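Side-chain contacts in GTP pyrophosphokinase (Streptococcus pneumoniae, PDB 2BE3), which probably transfers a pyrophosphate group from ATP to GTP, making guanosine alarmones as RelA/SpoT-family synthetases do: residues I29-Q32 / Y33-N37; K50-E53 / S54-K58; E57-R61 / R62-Y66; P169-I172 / K173-L176. One frame throughout, in Å; residues are numbered along the deposited sequence.

Interaction 1 of 4, residues I29-Q32 / Y33-N37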
# COMPACT_ATOMS: atom_id res chain seq x y z
N ILE A 29 6.01 -2.32 -9.09
CA ILE A 29 7.29 -2.54 -9.77
C ILE A 29 7.09 -2.94 -11.22
O ILE A 29 7.61 -2.28 -12.11
CB ILE A 29 8.16 -3.61 -9.05
CG1 ILE A 29 8.60 -3.09 -7.65
CG2 ILE A 29 9.36 -4.06 -9.93
CD1 ILE A 29 8.92 -4.26 -6.69
N ARG A 30 6.30 -3.99 -11.45
CA ARG A 30 5.93 -4.44 -12.77
C ARG A 30 5.37 -3.29 -13.60
O ARG A 30 5.78 -3.08 -14.74
CB ARG A 30 4.92 -5.59 -12.65
CG ARG A 30 4.38 -6.10 -13.96
CD ARG A 30 3.33 -7.20 -13.75
NE ARG A 30 2.14 -6.62 -13.16
CZ ARG A 30 1.27 -7.27 -12.40
NH1 ARG A 30 1.44 -8.56 -12.11
NH2 ARG A 30 0.24 -6.60 -11.91
N LYS A 31 4.43 -2.56 -13.01
CA LYS A 31 3.80 -1.43 -13.65
C LYS A 31 4.83 -0.33 -14.00
O LYS A 31 4.70 0.30 -15.05
CB LYS A 31 2.69 -0.89 -12.73
CG LYS A 31 1.90 0.33 -13.23
CD LYS A 31 0.66 -0.09 -14.09
CE LYS A 31 0.98 -0.05 -15.62
NZ LYS A 31 -0.01 -0.82 -16.47
N GLN A 32 5.83 -0.12 -13.15
CA GLN A 32 6.86 0.91 -13.39
C GLN A 32 7.75 0.62 -14.58
O GLN A 32 7.97 1.49 -15.42
CB GLN A 32 7.73 1.14 -12.15
CG GLN A 32 7.12 2.17 -11.22
CD GLN A 32 7.66 2.11 -9.80
OE1 GLN A 32 8.66 1.46 -9.51
NE2 GLN A 32 6.98 2.80 -8.90
N TYR A 33 8.26 -0.60 -14.65
CA TYR A 33 8.93 -1.10 -15.84
C TYR A 33 8.12 -0.85 -17.12
O TYR A 33 8.62 -0.30 -18.08
CB TYR A 33 9.15 -2.60 -15.70
CG TYR A 33 10.40 -3.00 -14.98
CD1 TYR A 33 10.34 -3.44 -13.67
CD2 TYR A 33 11.64 -3.01 -15.64
CE1 TYR A 33 11.50 -3.85 -12.98
CE2 TYR A 33 12.83 -3.40 -14.96
CZ TYR A 33 12.74 -3.83 -13.62
OH TYR A 33 13.87 -4.25 -12.92
N ARG A 34 6.86 -1.25 -17.11
CA ARG A 34 6.03 -1.14 -18.29
C ARG A 34 5.75 0.31 -18.69
O ARG A 34 5.68 0.64 -19.88
CB ARG A 34 4.75 -1.97 -18.11
CG ARG A 34 5.01 -3.47 -18.02
CD ARG A 34 3.72 -4.23 -17.78
NE ARG A 34 3.94 -5.68 -17.73
CZ ARG A 34 3.01 -6.57 -17.38
NH1 ARG A 34 1.79 -6.17 -17.04
NH2 ARG A 34 3.31 -7.89 -17.36
N LYS A 35 5.61 1.18 -17.69
CA LYS A 35 5.39 2.61 -17.89
C LYS A 35 6.60 3.26 -18.52
O LYS A 35 6.47 4.25 -19.23
CB LYS A 35 5.09 3.29 -16.56
CG LYS A 35 4.12 4.47 -16.68
CD LYS A 35 3.60 4.87 -15.29
CE LYS A 35 3.15 3.63 -14.47
NZ LYS A 35 3.58 3.63 -13.02
N GLN A 36 7.78 2.71 -18.26
CA GLN A 36 9.01 3.19 -18.86
C GLN A 36 9.34 2.45 -20.14
O GLN A 36 10.48 2.44 -20.56
CB GLN A 36 10.14 2.98 -17.89
CG GLN A 36 10.16 3.97 -16.78
CD GLN A 36 11.24 3.64 -15.80
OE1 GLN A 36 12.38 3.36 -16.18
NE2 GLN A 36 10.89 3.64 -14.51
N ASN A 37 8.32 1.83 -20.73
CA ASN A 37 8.44 1.01 -21.93
C ASN A 37 9.48 -0.12 -21.87
O ASN A 37 10.09 -0.49 -22.87
CB ASN A 37 8.66 1.91 -23.14
CG ASN A 37 7.51 2.90 -23.31
OD1 ASN A 37 6.41 2.52 -23.75
ND2 ASN A 37 7.76 4.18 -22.95
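Lys-31 O accepts the amide of Lys-35 at 2.9 Å, the shortest of four i to i+4 bonds that tie 29-32 to 33-36 at the end of helix 6-35. The Lys-35 chain bends at chi3 and chi4 and crosses Lys-31 at about a right angle, CE resting 3.7 Å from Lys-31 CG. Long flexible methylenes suit this exposed side, because they touch while the two ammonium groups stay well apart. Arg-30 and Arg-34 instead run side by side, guanidinium planes 19° apart. Arg-30 CD lies over one face of the Arg-34 guanidinium, near its rim and 3.7 Å from Arg-34 CZ, whereas Arg-30 NE and Arg-34 NH1, like charges, come within 3.9 Å. Arg-30 NH1 is turned to another partner, Glu-43 O. The helix stops in a Schellman motif: Asn-37, a residue that tolerates positive phi well, is its C-prime position, with Lys-38 N bonded to Tyr-33 O and Asn-37 N to Arg-34 O. Further back along the helix, Ile-29 CG2 meets the Tyr-33 ring at its edge, in plane, 3.7 Å from Tyr-33 CE1. Having CG2 anti to the backbone N (CG1 takes chi1 -66°) sets that methyl beside the tyrosine. Ile-95 of helix 89-97 and Ile-133 of the second subunit pack on both side chains, and Gln-32, extended beyond CG, uses OE1 to accept a hydrogen bond from Ile-133 N of that subunit.

Interaction 2 of 4, residues K50-E53 / S54-K58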
# COMPACT_ATOMS: atom_id res chain seq x y z
N LYS A 50 -1.04 -16.60 6.37
CA LYS A 50 -1.09 -18.00 6.68
C LYS A 50 -2.37 -18.25 7.47
O LYS A 50 -2.71 -17.44 8.32
CB LYS A 50 0.11 -18.32 7.51
CG LYS A 50 0.69 -19.68 7.35
CD LYS A 50 1.93 -19.72 8.19
CE LYS A 50 2.53 -21.09 8.11
NZ LYS A 50 2.98 -21.35 6.71
N PRO A 51 -3.13 -19.32 7.14
CA PRO A 51 -4.30 -19.61 7.95
C PRO A 51 -3.91 -20.03 9.36
O PRO A 51 -2.88 -20.68 9.54
CB PRO A 51 -4.92 -20.82 7.24
CG PRO A 51 -4.28 -20.89 5.94
CD PRO A 51 -2.97 -20.25 6.01
N ILE A 52 -4.74 -19.67 10.33
CA ILE A 52 -4.56 -19.95 11.75
C ILE A 52 -4.19 -21.41 12.05
O ILE A 52 -3.33 -21.66 12.92
CB ILE A 52 -5.85 -19.57 12.56
CG1 ILE A 52 -6.09 -18.06 12.51
CG2 ILE A 52 -5.77 -20.04 14.02
CD1 ILE A 52 -7.52 -17.68 12.86
N GLU A 53 -4.81 -22.38 11.38
CA GLU A 53 -4.47 -23.78 11.68
C GLU A 53 -3.12 -24.22 11.07
O GLU A 53 -2.48 -25.15 11.57
CB GLU A 53 -5.61 -24.77 11.35
CG GLU A 53 -6.96 -24.57 12.12
CD GLU A 53 -6.88 -24.73 13.65
OE1 GLU A 53 -6.02 -25.48 14.18
OE2 GLU A 53 -7.71 -24.09 14.34
N SER A 54 -2.67 -23.55 10.01
CA SER A 54 -1.32 -23.73 9.53
C SER A 54 -0.31 -23.06 10.47
O SER A 54 0.75 -23.61 10.70
CB SER A 54 -1.15 -23.15 8.15
OG SER A 54 -1.80 -23.94 7.20
N ILE A 55 -0.67 -21.89 11.02
CA ILE A 55 0.15 -21.22 12.01
C ILE A 55 0.31 -22.12 13.23
O ILE A 55 1.44 -22.33 13.68
CB ILE A 55 -0.40 -19.82 12.45
CG1 ILE A 55 -0.42 -18.84 11.27
CG2 ILE A 55 0.44 -19.28 13.63
CD1 ILE A 55 -1.19 -17.58 11.55
N LYS A 56 -0.81 -22.68 13.72
CA LYS A 56 -0.78 -23.57 14.89
C LYS A 56 0.03 -24.83 14.67
O LYS A 56 0.73 -25.27 15.57
CB LYS A 56 -2.17 -23.92 15.37
CG LYS A 56 -2.82 -22.81 16.11
CD LYS A 56 -4.31 -22.79 15.81
CE LYS A 56 -5.13 -23.36 16.95
NZ LYS A 56 -5.12 -22.45 18.13
N GLU A 57 -0.04 -25.37 13.47
CA GLU A 57 0.73 -26.54 13.10
C GLU A 57 2.20 -26.22 13.15
O GLU A 57 2.97 -26.95 13.75
CB GLU A 57 0.36 -27.00 11.68
CG GLU A 57 1.34 -28.04 11.12
CD GLU A 57 1.33 -28.18 9.60
OE1 GLU A 57 0.90 -27.24 8.88
OE2 GLU A 57 1.76 -29.26 9.12
N LYS A 58 2.59 -25.13 12.51
CA LYS A 58 3.98 -24.75 12.43
C LYS A 58 4.56 -24.45 13.86
O LYS A 58 5.70 -24.80 14.18
CB LYS A 58 4.12 -23.61 11.43
CG LYS A 58 5.44 -23.58 10.67
CD LYS A 58 5.43 -24.35 9.34
CE LYS A 58 5.23 -23.40 8.12
NZ LYS A 58 6.19 -22.20 8.06
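Ser-54 lies against the proline that precedes its helix: its CB is 3.3 Å from Pro-51 O, and its OG is 4.0 Å from Pro-51 CD. The small side chain sits beside the ring without crowding it, while its amide makes a weak bond to Pro-51 O. That same oxygen takes a much straighter bond from Ile-55 N at 2.9 Å (N-H...O 159°). Ile-55 sends CG1 to Lys-50 CB, 3.8 Å away, and the lysine methylenes pass obliquely over this branch; Trp-8 and Leu-12 of helix 6-35 also pack on the isoleucine. Pro-51 is the N-cap of helix 52-62, where its missing N-H breaks no bond of the helix, and Lys-50 just before it still bonds through its backbone to Ile-76. Lys-56 lies alongside Ile-52, with its CD 3.6 Å from Ile-52 CG2, an aliphatic contact that leaves its amine to a weak bond with Tyr-66 OH. Glu-57 joins through its backbone, its N reaching Glu-53 O at 3.1 Å. Lys-58, bent at chi2, chi3 and chi4, crosses the Lys-50 end at about a right angle. The ammonium nitrogens, Lys-50 NZ and Lys-58 NZ, are 3.6 Å apart; both form salt bridges to Asp-75, whose carboxylate probably draws them together and offsets their charge.

Interaction 3 of 4, residues E57-R61 / R62-Y66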
# COMPACT_ATOMS: atom_id res chain seq x y z
N GLU A 57 -0.04 -25.37 13.47
CA GLU A 57 0.73 -26.54 13.10
C GLU A 57 2.20 -26.22 13.15
O GLU A 57 2.97 -26.95 13.75
CB GLU A 57 0.36 -27.00 11.68
CG GLU A 57 1.34 -28.04 11.12
CD GLU A 57 1.33 -28.18 9.60
OE1 GLU A 57 0.90 -27.24 8.88
OE2 GLU A 57 1.76 -29.26 9.12
N LYS A 58 2.59 -25.13 12.51
CA LYS A 58 3.98 -24.75 12.43
C LYS A 58 4.56 -24.45 13.86
O LYS A 58 5.70 -24.80 14.18
CB LYS A 58 4.12 -23.61 11.43
CG LYS A 58 5.44 -23.58 10.67
CD LYS A 58 5.43 -24.35 9.34
CE LYS A 58 5.23 -23.40 8.12
NZ LYS A 58 6.19 -22.20 8.06
N MSE A 59 3.74 -23.89 14.73
CA MSE A 59 4.11 -23.70 16.13
C MSE A 59 4.36 -25.00 16.85
O MSE A 59 5.32 -25.11 17.63
CB MSE A 59 3.03 -22.97 16.88
CG MSE A 59 2.88 -21.52 16.48
SE MSE A 59 1.32 -20.73 17.40
CE MSE A 59 2.05 -20.83 19.24
N ALA A 60 3.48 -25.98 16.64
CA ALA A 60 3.69 -27.29 17.26
C ALA A 60 4.97 -27.97 16.74
O ALA A 60 5.74 -28.50 17.50
CB ALA A 60 2.46 -28.19 17.08
N ARG A 61 5.22 -27.87 15.45
CA ARG A 61 6.31 -28.58 14.82
C ARG A 61 7.67 -27.90 14.89
O ARG A 61 8.68 -28.55 14.58
CB ARG A 61 5.95 -28.84 13.36
CG ARG A 61 4.70 -29.67 13.24
CD ARG A 61 4.41 -29.99 11.85
NE ARG A 61 3.18 -30.79 11.77
CZ ARG A 61 3.14 -32.10 11.95
NH1 ARG A 61 4.25 -32.77 12.20
NH2 ARG A 61 1.98 -32.73 11.86
N ARG A 62 7.72 -26.63 15.28
CA ARG A 62 8.99 -25.88 15.39
C ARG A 62 9.32 -25.53 16.83
O ARG A 62 10.47 -25.17 17.14
CB ARG A 62 8.95 -24.59 14.58
CG ARG A 62 8.78 -24.76 13.09
CD ARG A 62 10.10 -25.04 12.47
NE ARG A 62 10.03 -26.05 11.41
CZ ARG A 62 11.11 -26.65 10.89
NH1 ARG A 62 12.34 -26.33 11.33
NH2 ARG A 62 10.96 -27.55 9.93
N GLY A 63 8.32 -25.62 17.71
CA GLY A 63 8.48 -25.34 19.13
C GLY A 63 8.30 -23.87 19.44
O GLY A 63 8.90 -23.34 20.35
N ILE A 64 7.48 -23.21 18.64
CA ILE A 64 7.19 -21.79 18.80
C ILE A 64 5.99 -21.64 19.74
O ILE A 64 4.97 -22.30 19.56
CB ILE A 64 6.91 -21.20 17.41
CG1 ILE A 64 8.15 -21.41 16.54
CG2 ILE A 64 6.44 -19.75 17.49
CD1 ILE A 64 7.89 -21.19 15.07
N THR A 65 6.14 -20.78 20.74
CA THR A 65 5.04 -20.36 21.62
C THR A 65 4.38 -19.07 21.14
O THR A 65 4.85 -18.44 20.21
CB THR A 65 5.57 -20.06 23.03
OG1 THR A 65 6.76 -19.28 22.92
CG2 THR A 65 5.88 -21.35 23.76
N TYR A 66 3.27 -18.69 21.78
CA TYR A 66 2.56 -17.46 21.42
C TYR A 66 3.42 -16.23 21.62
O TYR A 66 3.37 -15.31 20.80
CB TYR A 66 1.23 -17.33 22.16
CG TYR A 66 0.18 -18.23 21.54
CD1 TYR A 66 -0.12 -18.16 20.18
CD2 TYR A 66 -0.49 -19.17 22.31
CE1 TYR A 66 -1.05 -18.99 19.60
CE2 TYR A 66 -1.42 -20.01 21.75
CZ TYR A 66 -1.70 -19.92 20.39
OH TYR A 66 -2.65 -20.76 19.85
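A Met-aromatic contact lies at the C-terminal end of helix 52-62, where Gly-63, at positive phi (87°), turns the chain out of the helix. Met-59, present as selenomethionine, crosses Tyr-66 at about a right angle. Its CE lies over one face of the ring, 3.7 Å from the centroid and 19° off the normal, a CH-pi contact; SE approaches obliquely, 3.7 Å from Tyr-66 CE1. The bend at chi3 (67°) folds this methyl back toward the following loop, where it also comes 3.3 Å from Ile-64 O. A long, pliable thioether suits such a place, reaching from the helix side to a ring seven residues on. Behind it, Met-59 CG meets Ile-64 CG2 at 4.1 Å. Met-59 O holds two amides of the departing chain: Ile-64 N at 3.0 Å, in the carbonyl plane and on a lone pair, and Gly-63 N more weakly. Arg-62 curls CG to 3.3 Å from Lys-58 O, beside its weak backbone bond. Leu-69 of helix 69-72 packs on both Met-59 and Ile-64, with Asp-72 of that helix also touching Ile-64, so these residues join the end of helix 52-62 to helix 69-72, which follows in the chain.

Interaction 4 of 4, residues P169-I172 / K173-L176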
# COMPACT_ATOMS: atom_id res chain seq x y z
N PRO A 169 3.16 -42.23 -2.24
CA PRO A 169 3.16 -43.49 -2.99
C PRO A 169 4.23 -43.48 -4.10
O PRO A 169 4.50 -42.43 -4.71
CB PRO A 169 1.76 -43.54 -3.57
CG PRO A 169 0.93 -42.77 -2.58
CD PRO A 169 1.82 -41.65 -2.12
N ASP A 170 4.85 -44.64 -4.30
CA ASP A 170 5.90 -44.84 -5.32
C ASP A 170 5.58 -44.20 -6.65
O ASP A 170 6.46 -43.61 -7.30
CB ASP A 170 6.11 -46.34 -5.58
CG ASP A 170 7.12 -46.96 -4.64
OD1 ASP A 170 8.07 -46.27 -4.19
OD2 ASP A 170 6.96 -48.17 -4.37
N GLU A 171 4.33 -44.32 -7.07
CA GLU A 171 3.92 -43.76 -8.33
C GLU A 171 3.93 -42.24 -8.34
O GLU A 171 4.28 -41.62 -9.36
CB GLU A 171 2.53 -44.26 -8.74
CG GLU A 171 2.06 -43.63 -10.05
CD GLU A 171 2.89 -44.07 -11.28
OE1 GLU A 171 3.96 -44.74 -11.11
OE2 GLU A 171 2.46 -43.76 -12.42
N ILE A 172 3.50 -41.64 -7.23
CA ILE A 172 3.42 -40.20 -7.12
C ILE A 172 4.83 -39.59 -7.02
O ILE A 172 5.15 -38.63 -7.74
CB ILE A 172 2.48 -39.80 -5.97
CG1 ILE A 172 1.03 -39.89 -6.48
CG2 ILE A 172 2.79 -38.40 -5.47
CD1 ILE A 172 -0.01 -40.13 -5.42
N LYS A 173 5.68 -40.19 -6.18
CA LYS A 173 7.09 -39.83 -6.09
C LYS A 173 7.85 -39.92 -7.43
O LYS A 173 8.59 -39.00 -7.79
CB LYS A 173 7.76 -40.68 -5.01
CG LYS A 173 9.14 -40.20 -4.60
CD LYS A 173 9.09 -38.82 -3.90
CE LYS A 173 10.48 -38.32 -3.44
NZ LYS A 173 11.03 -37.28 -4.37
N LYS A 174 7.66 -41.00 -8.18
CA LYS A 174 8.31 -41.15 -9.48
C LYS A 174 7.95 -39.95 -10.34
O LYS A 174 8.81 -39.39 -11.04
CB LYS A 174 7.92 -42.48 -10.19
CG LYS A 174 8.02 -42.45 -11.76
CD LYS A 174 7.10 -43.48 -12.47
CE LYS A 174 7.29 -43.44 -13.99
NZ LYS A 174 6.44 -44.43 -14.75
N ARG A 175 6.69 -39.55 -10.27
CA ARG A 175 6.17 -38.46 -11.05
C ARG A 175 6.67 -37.10 -10.56
O ARG A 175 7.04 -36.24 -11.35
CB ARG A 175 4.65 -38.52 -11.05
CG ARG A 175 4.06 -38.16 -12.38
CD ARG A 175 4.47 -39.16 -13.42
NE ARG A 175 3.59 -40.32 -13.41
CZ ARG A 175 3.46 -41.16 -14.44
NH1 ARG A 175 4.15 -40.98 -15.56
NH2 ARG A 175 2.62 -42.19 -14.34
N LEU A 176 6.69 -36.91 -9.24
CA LEU A 176 7.31 -35.74 -8.64
C LEU A 176 8.76 -35.55 -9.08
O LEU A 176 9.19 -34.44 -9.37
CB LEU A 176 7.20 -35.77 -7.11
CG LEU A 176 5.82 -35.40 -6.54
CD1 LEU A 176 5.84 -35.33 -5.00
CD2 LEU A 176 5.31 -34.09 -7.13
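Pro-169 O receives the amide of Lys-173 at 2.9 Å, in a bond that is nearly straight (N-H...O 170°) and opens helix 170-191. Pro-169 holds the N-cap position, where a ring without an N-H fits because no earlier carbonyl needs its proton. Asp-170, in the first turn, accepts Lys-174 N through its backbone O at 3.0 Å. An acidic residue suits this end, since its negative charge probably interacts well with the helix dipole. Glu-171 carries the main side-chain contact. Its CG is anti to the backbone N (chi1 178°), and a bend at chi2 then lays the chain alongside both Lys-174 and Arg-175. Its two carboxylate oxygens go to different neighbours. OE2 forms a salt bridge with Arg-175 NH2; the modelled 2.5 Å is very short, so its exact length is doubtful. Only OE2 meets the guanidinium, and the carboxylate and guanidinium planes stand 85° apart, so this is not a flat two-point pairing. OE1 lies 3.6 Å from Lys-174 CD, with that lysine's NZ beyond salt-bridge range. The bent arginine, folded at chi2 and chi3, can turn back one helical turn to meet the acid. Ile-172 O takes Leu-176 N at 2.8 Å, and Ile-172 CG2 lies 4.4 Å from Leu-176 CD1, a loose apolar touch. This apolar side faces helix 148-164, where Tyr-164 packs on Pro-169 and Ile-172, Leu-160 and Glu-157 touch Leu-176, and Trp-153 NE1 bonds to Leu-176 O.

In the fold
All four are local contacts at helix ends, met in chain order. Interaction 1 closes helix 6-35, interactions 2 and 3 open and close helix 52-62, and interaction 4 opens helix 170-191. Interactions 2 and 3 share Glu-57 and Lys-58, their centres about 9 Å apart, and they touch through Lys-56 and Tyr-66. Interaction 1 lies on the opposite side of the chain's centre from each of the others, its centre about 36 Å from that of interaction 2 and 41 Å from those of 3 and 4. Interaction 4 stands about 27 Å, centre to centre, from interaction 2. The four thus mark ends of three helices, two of them at opposite ends of helix 52-62, and interaction 1 alone reaches the second subunit.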